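Local coordinates for uncharacterized protein (Legionella longbeachae NSW150, PDB 4JZA) that probably hydrolyses the 3-phosphate of phosphatidylinositol 3-phosphate, as a Legionella phosphoinositide phosphatase acting on lipids in the encounter with the host, at residues 674-679 against 752-757; 693-698 against 742-747; 731-736 against 772-777; 781-786 against 795-800. All blocks are in the same frame, centred on the assembly; numbering follows the deposited sequence.

Overall arrangement
The C-terminal helices illustrate how a small helical domain is knit together by a few apolar meetings. Interactions 1 to 4 have centres 14 to 16 Å from one another and lie about 33 to 48 Å from the centre of the chain, in a lobe set to one side of the large mixed sheet. Helix 676-702 carries one half of interactions 1 and 2 and also touches interactions 3 and 4. Leu-698 CD1 reaches Val-777 CG2 at 3.7 Å, linking interactions 2 and 3, and Ile-756 CG2 meets Leu-781 CD1 at the same distance of 3.7 Å, linking interactions 1 and 4. Interactions 3 and 4 share helix 772-782.

Interaction 1 (674-679 against 752-757); sequences EKKLLC and RIEKIL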
# COMPACT_ATOMS: atom_id res chain seq x y z
N GLU A 674 12.67 23.90 -10.26
CA GLU A 674 13.92 23.07 -10.43
C GLU A 674 14.73 22.80 -9.15
O GLU A 674 14.86 21.63 -8.76
CB GLU A 674 14.88 23.60 -11.54
CG GLU A 674 14.17 24.00 -12.83
CD GLU A 674 15.03 23.93 -14.09
OE1 GLU A 674 15.61 22.89 -14.41
OE2 GLU A 674 15.10 24.93 -14.83
N LYS A 675 15.25 23.83 -8.48
CA LYS A 675 16.02 23.57 -7.28
C LYS A 675 15.46 24.24 -6.04
O LYS A 675 16.12 24.35 -5.04
CB LYS A 675 17.41 24.04 -7.51
CG LYS A 675 18.16 23.21 -8.53
CD LYS A 675 18.79 21.97 -7.92
CE LYS A 675 20.01 21.56 -8.75
NZ LYS A 675 20.69 20.31 -8.29
N LYS A 676 14.23 24.70 -6.11
CA LYS A 676 13.75 25.63 -5.12
C LYS A 676 13.71 25.05 -3.72
O LYS A 676 13.90 25.78 -2.74
CB LYS A 676 12.38 26.14 -5.54
CG LYS A 676 11.65 26.98 -4.48
CD LYS A 676 10.73 28.03 -5.10
CE LYS A 676 10.28 29.07 -4.07
NZ LYS A 676 9.29 29.97 -4.71
N LEU A 677 13.42 23.76 -3.62
CA LEU A 677 13.21 23.09 -2.34
C LEU A 677 14.54 22.87 -1.63
O LEU A 677 14.67 23.13 -0.41
CB LEU A 677 12.46 21.73 -2.55
CG LEU A 677 12.29 20.82 -1.31
CD1 LEU A 677 11.37 21.40 -0.23
CD2 LEU A 677 11.84 19.43 -1.71
N LEU A 678 15.51 22.36 -2.39
CA LEU A 678 16.89 22.18 -1.93
C LEU A 678 17.47 23.47 -1.37
O LEU A 678 18.10 23.43 -0.34
CB LEU A 678 17.76 21.69 -3.08
CG LEU A 678 19.24 21.51 -2.74
CD1 LEU A 678 19.49 20.43 -1.74
CD2 LEU A 678 20.07 21.20 -3.95
N CYS A 679 17.25 24.58 -2.06
CA CYS A 679 17.68 25.87 -1.60
C CYS A 679 16.92 26.30 -0.34
O CYS A 679 17.51 26.85 0.57
CB CYS A 679 17.48 26.94 -2.66
SG CYS A 679 18.44 26.73 -4.19
N ARG A 752 16.30 35.58 2.00
CA ARG A 752 17.26 36.20 1.08
C ARG A 752 18.32 35.18 0.63
O ARG A 752 18.61 35.09 -0.56
CB ARG A 752 17.93 37.42 1.71
CG ARG A 752 17.01 38.57 2.10
CD ARG A 752 16.45 39.26 0.87
NE ARG A 752 15.47 40.31 1.19
CZ ARG A 752 15.74 41.61 1.32
NH1 ARG A 752 16.98 42.06 1.18
NH2 ARG A 752 14.76 42.46 1.62
N ILE A 753 18.84 34.37 1.57
CA ILE A 753 19.86 33.39 1.24
C ILE A 753 19.23 32.28 0.40
O ILE A 753 19.85 31.80 -0.52
CB ILE A 753 20.68 32.89 2.48
CG1 ILE A 753 22.03 33.55 2.59
CG2 ILE A 753 21.13 31.45 2.35
CD1 ILE A 753 22.02 35.04 2.71
N GLU A 754 18.00 31.87 0.72
CA GLU A 754 17.24 30.90 -0.10
C GLU A 754 17.25 31.40 -1.55
O GLU A 754 17.59 30.67 -2.49
CB GLU A 754 15.78 30.74 0.40
CG GLU A 754 14.88 29.85 -0.47
CD GLU A 754 13.43 29.73 0.01
OE1 GLU A 754 12.52 29.54 -0.84
OE2 GLU A 754 13.17 29.78 1.23
N LYS A 755 16.86 32.65 -1.70
CA LYS A 755 16.67 33.21 -3.01
C LYS A 755 17.97 33.41 -3.74
O LYS A 755 18.05 33.16 -4.92
CB LYS A 755 15.89 34.53 -2.92
CG LYS A 755 14.39 34.33 -2.68
CD LYS A 755 13.78 35.66 -2.31
CE LYS A 755 12.27 35.58 -2.24
NZ LYS A 755 11.71 36.90 -2.63
N ILE A 756 19.00 33.86 -3.03
CA ILE A 756 20.29 34.02 -3.61
C ILE A 756 20.85 32.70 -4.07
O ILE A 756 21.51 32.64 -5.09
CB ILE A 756 21.23 34.64 -2.60
CG1 ILE A 756 20.87 36.13 -2.44
CG2 ILE A 756 22.69 34.49 -3.04
CD1 ILE A 756 21.56 36.82 -1.26
N LEU A 757 20.61 31.65 -3.31
CA LEU A 757 21.03 30.33 -3.72
C LEU A 757 20.26 29.76 -4.93
O LEU A 757 20.83 29.00 -5.69
CB LEU A 757 20.88 29.38 -2.56
CG LEU A 757 21.80 29.47 -1.37
CD1 LEU A 757 21.19 28.66 -0.23
CD2 LEU A 757 23.16 28.90 -1.70
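Glu-754 OE1 lies near two basic side chains, neither holding it tightly: Lys-676 across the contact and Arg-680, one turn further along that helix, in a long, weak ion pair. The lysine does not close a salt bridge. Its CE is 4.0 Å from Glu-754 OE1, whereas NZ stops 5.1 Å from the same oxygen, and the two extended chains pass at a slant. With CG of Glu-754 opposite its backbone N (chi1 174°), the acidic chain projects out from its helix, past Cys-679, whose carbonyl carbon C and oxygen O both lie 4.1 Å from Glu-754 CG.

Beside this buried carboxylate the helices come close, the CA atoms of Cys-679 and Glu-754 being 5.3 Å apart. Cys-679 is the small residue at the closest approach. Its CB lies 3.7 Å from Glu-754 O, while SG lies over the backbone carbonyl of Leu-757, 3.6 Å from its C, and near the CB of that leucine. Leu-757 itself also packs on Val-682 and Leu-785. The start of helix 676-702, N-capped at Lys-675, is thus seated on helix 748-761 by dispersion in the interior, with the lysine at the edge probably adding a modest, diffuse attraction to the buried carboxylate.

Interaction 2 (693-698 against 742-747); sequences KLYDAL and SPSSGK
Tyr-695 and Ser-744 meet where helix 676-702 faces the loop that joins helix 731-740 to helix 748-761. The backbones stay well apart, 9.6 Å between the CA atoms of these two residues, and the aromatic side chain spans the gap. A first torsion of -168° swings the ring out from the helix toward the loop, and a second torsion of 90° turns the ring plane perpendicular to the plane of CA, CB and CG. The phenol end thereby arrives beside the serine. Ser-744 OG is 3.8 Å from Tyr-695 CZ and 4.1 Å from both CE1 and CE2 of that ring, so the hydroxyl is centred on the phenol end and favours neither flank; its approach to the ring is oblique.

The loop presents Ser-744 through an extended backbone. Pro-743 and Ser-745 direct their CB atoms away from the helix, while Ser-744 directs its own toward it. Gly-746, with a positive phi of 74°, then breaks the extended run shortly before helix 748-761 begins. The serine hydroxyl has its polar partner beyond the contact, in a hydrogen bond with Asn-749 OD1. Arg-752 NH1 makes a hydrogen bond to Ser-742 O, and the arginine side chain packs against both Tyr-695 and Ser-744.

Between the loop and the ring, then, the touch is van der Waals in kind. Directional bonding is supplied by helix 748-761, whose Asn-749 and Arg-752 hold the loop against the phenol.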
# COMPACT_ATOMS: atom_id res chain seq x y z
N LYS A 693 25.65 36.08 8.68
CA LYS A 693 27.08 36.24 8.43
C LYS A 693 27.35 36.25 6.95
O LYS A 693 28.09 37.09 6.46
CB LYS A 693 27.92 35.12 9.08
CG LYS A 693 27.79 34.99 10.60
CD LYS A 693 28.63 33.86 11.14
CE LYS A 693 28.28 33.59 12.59
NZ LYS A 693 29.52 33.17 13.28
N LEU A 694 26.75 35.29 6.26
CA LEU A 694 26.91 35.16 4.80
C LEU A 694 26.34 36.37 4.11
O LEU A 694 27.00 36.94 3.22
CB LEU A 694 26.20 33.91 4.28
CG LEU A 694 26.86 32.58 4.59
CD1 LEU A 694 25.93 31.45 4.15
CD2 LEU A 694 28.17 32.47 3.88
N TYR A 695 25.16 36.80 4.55
CA TYR A 695 24.52 38.00 4.02
C TYR A 695 25.40 39.24 4.24
O TYR A 695 25.77 39.90 3.29
CB TYR A 695 23.12 38.20 4.62
CG TYR A 695 22.31 39.25 3.92
CD1 TYR A 695 21.49 38.92 2.85
CD2 TYR A 695 22.35 40.58 4.33
CE1 TYR A 695 20.73 39.87 2.20
CE2 TYR A 695 21.61 41.55 3.68
CZ TYR A 695 20.82 41.18 2.60
OH TYR A 695 20.10 42.14 1.95
N ASP A 696 25.76 39.55 5.47
CA ASP A 696 26.58 40.76 5.68
C ASP A 696 27.87 40.78 4.83
O ASP A 696 28.15 41.76 4.12
CB ASP A 696 26.90 40.95 7.20
CG ASP A 696 25.64 41.14 8.04
OD1 ASP A 696 24.60 41.65 7.52
OD2 ASP A 696 25.66 40.73 9.22
N ALA A 697 28.66 39.72 4.91
CA ALA A 697 29.88 39.60 4.09
C ALA A 697 29.59 39.79 2.60
O ALA A 697 30.25 40.55 1.95
CB ALA A 697 30.57 38.25 4.32
N LEU A 698 28.57 39.14 2.09
CA LEU A 698 28.19 39.35 0.70
C LEU A 698 27.71 40.76 0.35
O LEU A 698 28.03 41.27 -0.75
CB LEU A 698 27.15 38.33 0.29
CG LEU A 698 26.87 38.21 -1.19
CD1 LEU A 698 28.09 37.97 -2.06
CD2 LEU A 698 25.84 37.08 -1.36
N SER A 742 16.32 46.03 -1.19
CA SER A 742 15.54 46.24 0.06
C SER A 742 16.44 45.98 1.27
O SER A 742 17.32 45.14 1.18
CB SER A 742 14.34 45.30 0.15
OG SER A 742 13.24 45.77 -0.58
N PRO A 743 16.24 46.68 2.40
CA PRO A 743 16.99 46.25 3.60
C PRO A 743 16.26 45.09 4.30
O PRO A 743 15.03 44.98 4.20
CB PRO A 743 17.05 47.52 4.48
CG PRO A 743 16.24 48.58 3.76
CD PRO A 743 15.46 47.91 2.66
N SER A 744 17.02 44.21 4.96
CA SER A 744 16.47 42.98 5.59
C SER A 744 17.26 42.60 6.83
O SER A 744 18.48 42.74 6.86
CB SER A 744 16.44 41.79 4.60
OG SER A 744 17.62 40.97 4.59
N SER A 745 16.56 42.08 7.85
CA SER A 745 17.22 41.67 9.08
C SER A 745 16.64 40.37 9.63
O SER A 745 15.45 40.09 9.48
CB SER A 745 17.16 42.79 10.12
OG SER A 745 16.09 43.67 9.85
N GLY A 746 17.53 39.58 10.23
CA GLY A 746 17.15 38.47 11.08
C GLY A 746 16.60 37.24 10.38
O GLY A 746 17.35 36.54 9.70
N LYS A 747 15.31 36.96 10.63
CA LYS A 747 14.59 35.89 9.94
C LYS A 747 14.65 36.14 8.44
O LYS A 747 14.85 35.21 7.64
CB LYS A 747 13.09 35.83 10.37
CG LYS A 747 12.65 34.63 11.23
CD LYS A 747 12.54 34.96 12.71
CE LYS A 747 13.69 35.84 13.20
NZ LYS A 747 13.78 35.92 14.68

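Interaction 3 (731-736 against 772-777); sequences DGIKQI and EATNSV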
# COMPACT_ATOMS: atom_id res chain seq x y z
N ASP A 731 24.93 38.54 -15.05
CA ASP A 731 23.52 38.69 -14.70
C ASP A 731 23.19 38.15 -13.31
O ASP A 731 22.38 38.78 -12.59
CB ASP A 731 22.62 38.03 -15.75
CG ASP A 731 21.15 38.55 -15.70
OD1 ASP A 731 20.93 39.77 -16.03
OD2 ASP A 731 20.25 37.71 -15.35
N GLY A 732 23.82 37.03 -12.95
CA GLY A 732 23.69 36.48 -11.60
C GLY A 732 24.03 37.45 -10.48
O GLY A 732 23.30 37.57 -9.49
N ILE A 733 25.09 38.20 -10.68
CA ILE A 733 25.48 39.20 -9.74
C ILE A 733 24.50 40.36 -9.72
O ILE A 733 24.19 40.87 -8.64
CB ILE A 733 26.88 39.70 -10.07
CG1 ILE A 733 27.91 38.58 -10.03
CG2 ILE A 733 27.28 40.81 -9.10
CD1 ILE A 733 28.09 37.94 -8.68
N LYS A 734 24.01 40.78 -10.90
CA LYS A 734 23.00 41.85 -10.98
C LYS A 734 21.77 41.45 -10.21
O LYS A 734 21.18 42.26 -9.48
CB LYS A 734 22.59 42.17 -12.42
CG LYS A 734 23.68 42.80 -13.28
CD LYS A 734 23.16 43.39 -14.60
CE LYS A 734 21.88 44.22 -14.40
NZ LYS A 734 21.66 45.27 -15.45
N GLN A 735 21.40 40.19 -10.35
CA GLN A 735 20.27 39.66 -9.64
C GLN A 735 20.42 39.61 -8.14
O GLN A 735 19.42 39.76 -7.42
CB GLN A 735 19.99 38.27 -10.11
CG GLN A 735 19.18 38.28 -11.37
CD GLN A 735 18.72 36.92 -11.73
OE1 GLN A 735 17.97 36.26 -10.96
NE2 GLN A 735 19.19 36.44 -12.87
N ILE A 736 21.64 39.37 -7.69
CA ILE A 736 21.93 39.32 -6.28
C ILE A 736 21.96 40.73 -5.72
O ILE A 736 21.48 40.94 -4.65
CB ILE A 736 23.20 38.52 -5.99
CG1 ILE A 736 22.92 37.04 -6.29
CG2 ILE A 736 23.60 38.66 -4.54
CD1 ILE A 736 24.16 36.18 -6.45
N GLU A 772 38.04 36.57 -10.12
CA GLU A 772 38.25 35.95 -8.85
C GLU A 772 37.01 36.09 -7.94
O GLU A 772 36.55 35.10 -7.32
CB GLU A 772 39.45 36.59 -8.19
CG GLU A 772 40.12 35.76 -7.10
CD GLU A 772 41.20 36.55 -6.32
OE1 GLU A 772 41.75 36.03 -5.33
OE2 GLU A 772 41.48 37.71 -6.69
N ALA A 773 36.44 37.28 -7.87
CA ALA A 773 35.33 37.52 -6.97
C ALA A 773 34.05 36.81 -7.39
O ALA A 773 33.38 36.17 -6.58
CB ALA A 773 35.09 38.99 -6.82
N THR A 774 33.70 36.92 -8.67
CA THR A 774 32.56 36.16 -9.21
C THR A 774 32.68 34.68 -8.91
O THR A 774 31.72 34.06 -8.42
CB THR A 774 32.43 36.36 -10.72
OG1 THR A 774 32.16 37.75 -11.01
CG2 THR A 774 31.31 35.51 -11.27
N ASN A 775 33.85 34.10 -9.13
CA ASN A 775 34.05 32.68 -8.73
C ASN A 775 33.96 32.40 -7.25
O ASN A 775 33.57 31.30 -6.86
CB ASN A 775 35.40 32.13 -9.15
CG ASN A 775 35.49 31.84 -10.62
OD1 ASN A 775 34.49 31.69 -11.35
ND2 ASN A 775 36.68 31.84 -11.08
N SER A 776 34.35 33.35 -6.41
CA SER A 776 34.22 33.13 -4.99
C SER A 776 32.75 33.24 -4.58
O SER A 776 32.26 32.41 -3.80
CB SER A 776 35.08 34.11 -4.22
OG SER A 776 34.80 34.03 -2.87
N VAL A 777 32.01 34.20 -5.13
CA VAL A 777 30.60 34.29 -4.78
C VAL A 777 29.81 33.03 -5.22
O VAL A 777 29.15 32.38 -4.42
CB VAL A 777 30.00 35.59 -5.33
CG1 VAL A 777 28.48 35.59 -5.24
CG2 VAL A 777 30.54 36.76 -4.53
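Ile-733 and Val-777 bring helix 731-740 against helix 772-782, and the isoleucine can be followed outward as the reaching member. Its CB points toward the facing helix, where the CA atoms of Ile-733 and Thr-774 are 7.7 Å apart. At CB the chain forks. CG1 takes the branch beside the backbone N (chi1 -59°) and comes to 4.4 Å from Thr-774 OG1, a loose touch. A second bend, chi2 -64°, turns CD1 toward the valine, where it ends 4.2 Å from Val-777 CG1. The two aliphatic chains meet at a slant, and the valine methyl engaged is the one opposite its backbone N.

On another flank of the same helix, Gln-735 NE2 bonds back to Asp-731 OD2 at 3.0 Å, the amide approaching from above the carboxylate plane. This pair ties the first turn of helix 731-740 to itself.

Around the apolar contact, Phe-708 lies against both Ile-733 and Thr-774. Helix 676-702 packs on both partners, through Ile-702 on the isoleucines and Leu-698 and Leu-701 on the valine, while helix 748-761 meets Ile-736 and helix 794-817 meets Ser-776.

Interaction 4 (781-786 against 795-800); sequences LRSFLN and SEIVST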
# COMPACT_ATOMS: atom_id res chain seq x y z
N LEU A 781 28.88 29.81 -2.44
CA LEU A 781 27.47 29.63 -2.28
C LEU A 781 27.07 28.29 -2.86
O LEU A 781 26.29 27.56 -2.26
CB LEU A 781 26.70 30.76 -2.92
CG LEU A 781 26.68 31.97 -1.99
CD1 LEU A 781 26.20 33.23 -2.70
CD2 LEU A 781 25.80 31.74 -0.79
N ARG A 782 27.59 27.92 -4.02
CA ARG A 782 27.17 26.66 -4.58
C ARG A 782 27.66 25.51 -3.71
O ARG A 782 27.03 24.45 -3.63
CB ARG A 782 27.60 26.53 -6.03
CG ARG A 782 27.28 25.22 -6.75
CD ARG A 782 28.09 25.13 -8.07
NE ARG A 782 27.27 25.72 -9.11
CZ ARG A 782 27.58 26.75 -9.90
NH1 ARG A 782 28.79 27.36 -9.94
NH2 ARG A 782 26.64 27.14 -10.72
N SER A 783 28.74 25.73 -3.00
CA SER A 783 29.25 24.66 -2.11
C SER A 783 28.27 24.25 -1.00
O SER A 783 28.41 23.17 -0.46
CB SER A 783 30.63 25.00 -1.54
OG SER A 783 30.58 25.64 -0.27
N PHE A 784 27.28 25.09 -0.69
CA PHE A 784 26.22 24.74 0.27
C PHE A 784 25.09 23.87 -0.28
O PHE A 784 24.30 23.35 0.49
CB PHE A 784 25.54 25.99 0.84
CG PHE A 784 26.42 26.84 1.66
CD1 PHE A 784 26.80 26.45 2.92
CD2 PHE A 784 26.83 28.05 1.19
CE1 PHE A 784 27.60 27.26 3.70
CE2 PHE A 784 27.64 28.86 1.96
CZ PHE A 784 28.02 28.47 3.22
N LEU A 785 25.04 23.74 -1.61
CA LEU A 785 24.04 22.97 -2.32
C LEU A 785 24.54 21.59 -2.65
O LEU A 785 23.73 20.78 -3.05
CB LEU A 785 23.68 23.65 -3.64
CG LEU A 785 23.10 25.05 -3.52
CD1 LEU A 785 22.69 25.60 -4.89
CD2 LEU A 785 21.91 25.13 -2.56
N ASN A 786 25.85 21.35 -2.58
CA ASN A 786 26.43 19.99 -2.72
C ASN A 786 26.90 19.47 -1.37
O ASN A 786 26.88 20.18 -0.36
CB ASN A 786 27.60 19.99 -3.69
CG ASN A 786 27.29 20.73 -4.97
OD1 ASN A 786 26.31 20.43 -5.63
ND2 ASN A 786 28.11 21.72 -5.33
N SER A 795 28.71 25.47 9.20
CA SER A 795 29.36 26.53 9.96
C SER A 795 30.86 26.70 9.59
O SER A 795 31.40 27.79 9.62
CB SER A 795 29.18 26.27 11.47
OG SER A 795 27.83 26.48 11.88
N GLU A 796 31.54 25.61 9.27
CA GLU A 796 32.93 25.70 8.89
C GLU A 796 33.10 26.28 7.49
O GLU A 796 34.06 27.02 7.24
CB GLU A 796 33.63 24.33 9.03
CG GLU A 796 33.99 23.99 10.49
CD GLU A 796 34.10 22.48 10.84
OE1 GLU A 796 33.67 21.61 10.02
OE2 GLU A 796 34.64 22.18 11.96
N ILE A 797 32.18 25.95 6.59
CA ILE A 797 32.17 26.56 5.25
C ILE A 797 31.79 28.02 5.33
O ILE A 797 32.32 28.83 4.58
CB ILE A 797 31.22 25.89 4.28
CG1 ILE A 797 31.58 24.42 4.07
CG2 ILE A 797 31.29 26.58 2.92
CD1 ILE A 797 30.62 23.65 3.17
N VAL A 798 30.85 28.35 6.20
CA VAL A 798 30.53 29.74 6.42
C VAL A 798 31.81 30.50 6.83
O VAL A 798 32.14 31.54 6.24
CB VAL A 798 29.44 29.90 7.49
CG1 VAL A 798 29.27 31.35 7.92
CG2 VAL A 798 28.14 29.39 6.95
N SER A 799 32.49 29.99 7.84
CA SER A 799 33.75 30.58 8.34
C SER A 799 34.70 30.93 7.18
O SER A 799 35.14 32.07 7.02
CB SER A 799 34.45 29.60 9.28
OG SER A 799 35.12 30.30 10.31
N THR A 800 34.98 29.93 6.35
CA THR A 800 35.92 30.09 5.25
C THR A 800 35.44 31.07 4.19
O THR A 800 36.20 31.88 3.64
CB THR A 800 36.07 28.73 4.57
OG1 THR A 800 36.40 27.76 5.54
CG2 THR A 800 37.15 28.74 3.49
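Ser-783 and Phe-784 face Ile-797 and Val-798 across an antiparallel helical hairpin, in which helix 772-782 turns back into helix 794-817 after a short connection. Leu-781, in the last part of the first helix, packs instead on Ile-756 and Val-760 of helix 748-761. Arg-782 also lies against Val-760 and forms a salt bridge with Glu-765 through NE.

At Ser-783 the chain meets its partner. The hydroxyl oxygen OG lies 3.4 Å from Ile-797 CG2 and 4.0 Å from CD1 of the same isoleucine, so it rests against two methyl groups. Its polar need is met elsewhere, by a hydrogen bond with Arg-780 O.

Phe-784 follows. A first torsion of -65° places its ring beside its own backbone N, and the far end of the ring reaches the opposing helix. CZ of Phe-784 sits 3.8 Å from Ile-797 CG2 and also 3.8 Å from Val-798 CG2, in the notch between two successive branched residues. The phenylalanine runs past the isoleucine in the opposite sense but crosses the valine at about a right angle. Phe-794 adds an edge-to-face ring contact, and Leu-686 and Leu-694 of helix 676-702 also touch the ring.

Leu-785 N is bonded to Arg-782 O at 2.9 Å, keeping the turn compact before Asn-786 departs in an extended conformation. On the second helix, Glu-796 O accepts both Thr-800 N and Thr-800 OG1, which reach it from opposite faces of the carbonyl plane, the hydroxyl oxygen OG1 at 3.0 Å from Glu-796 O.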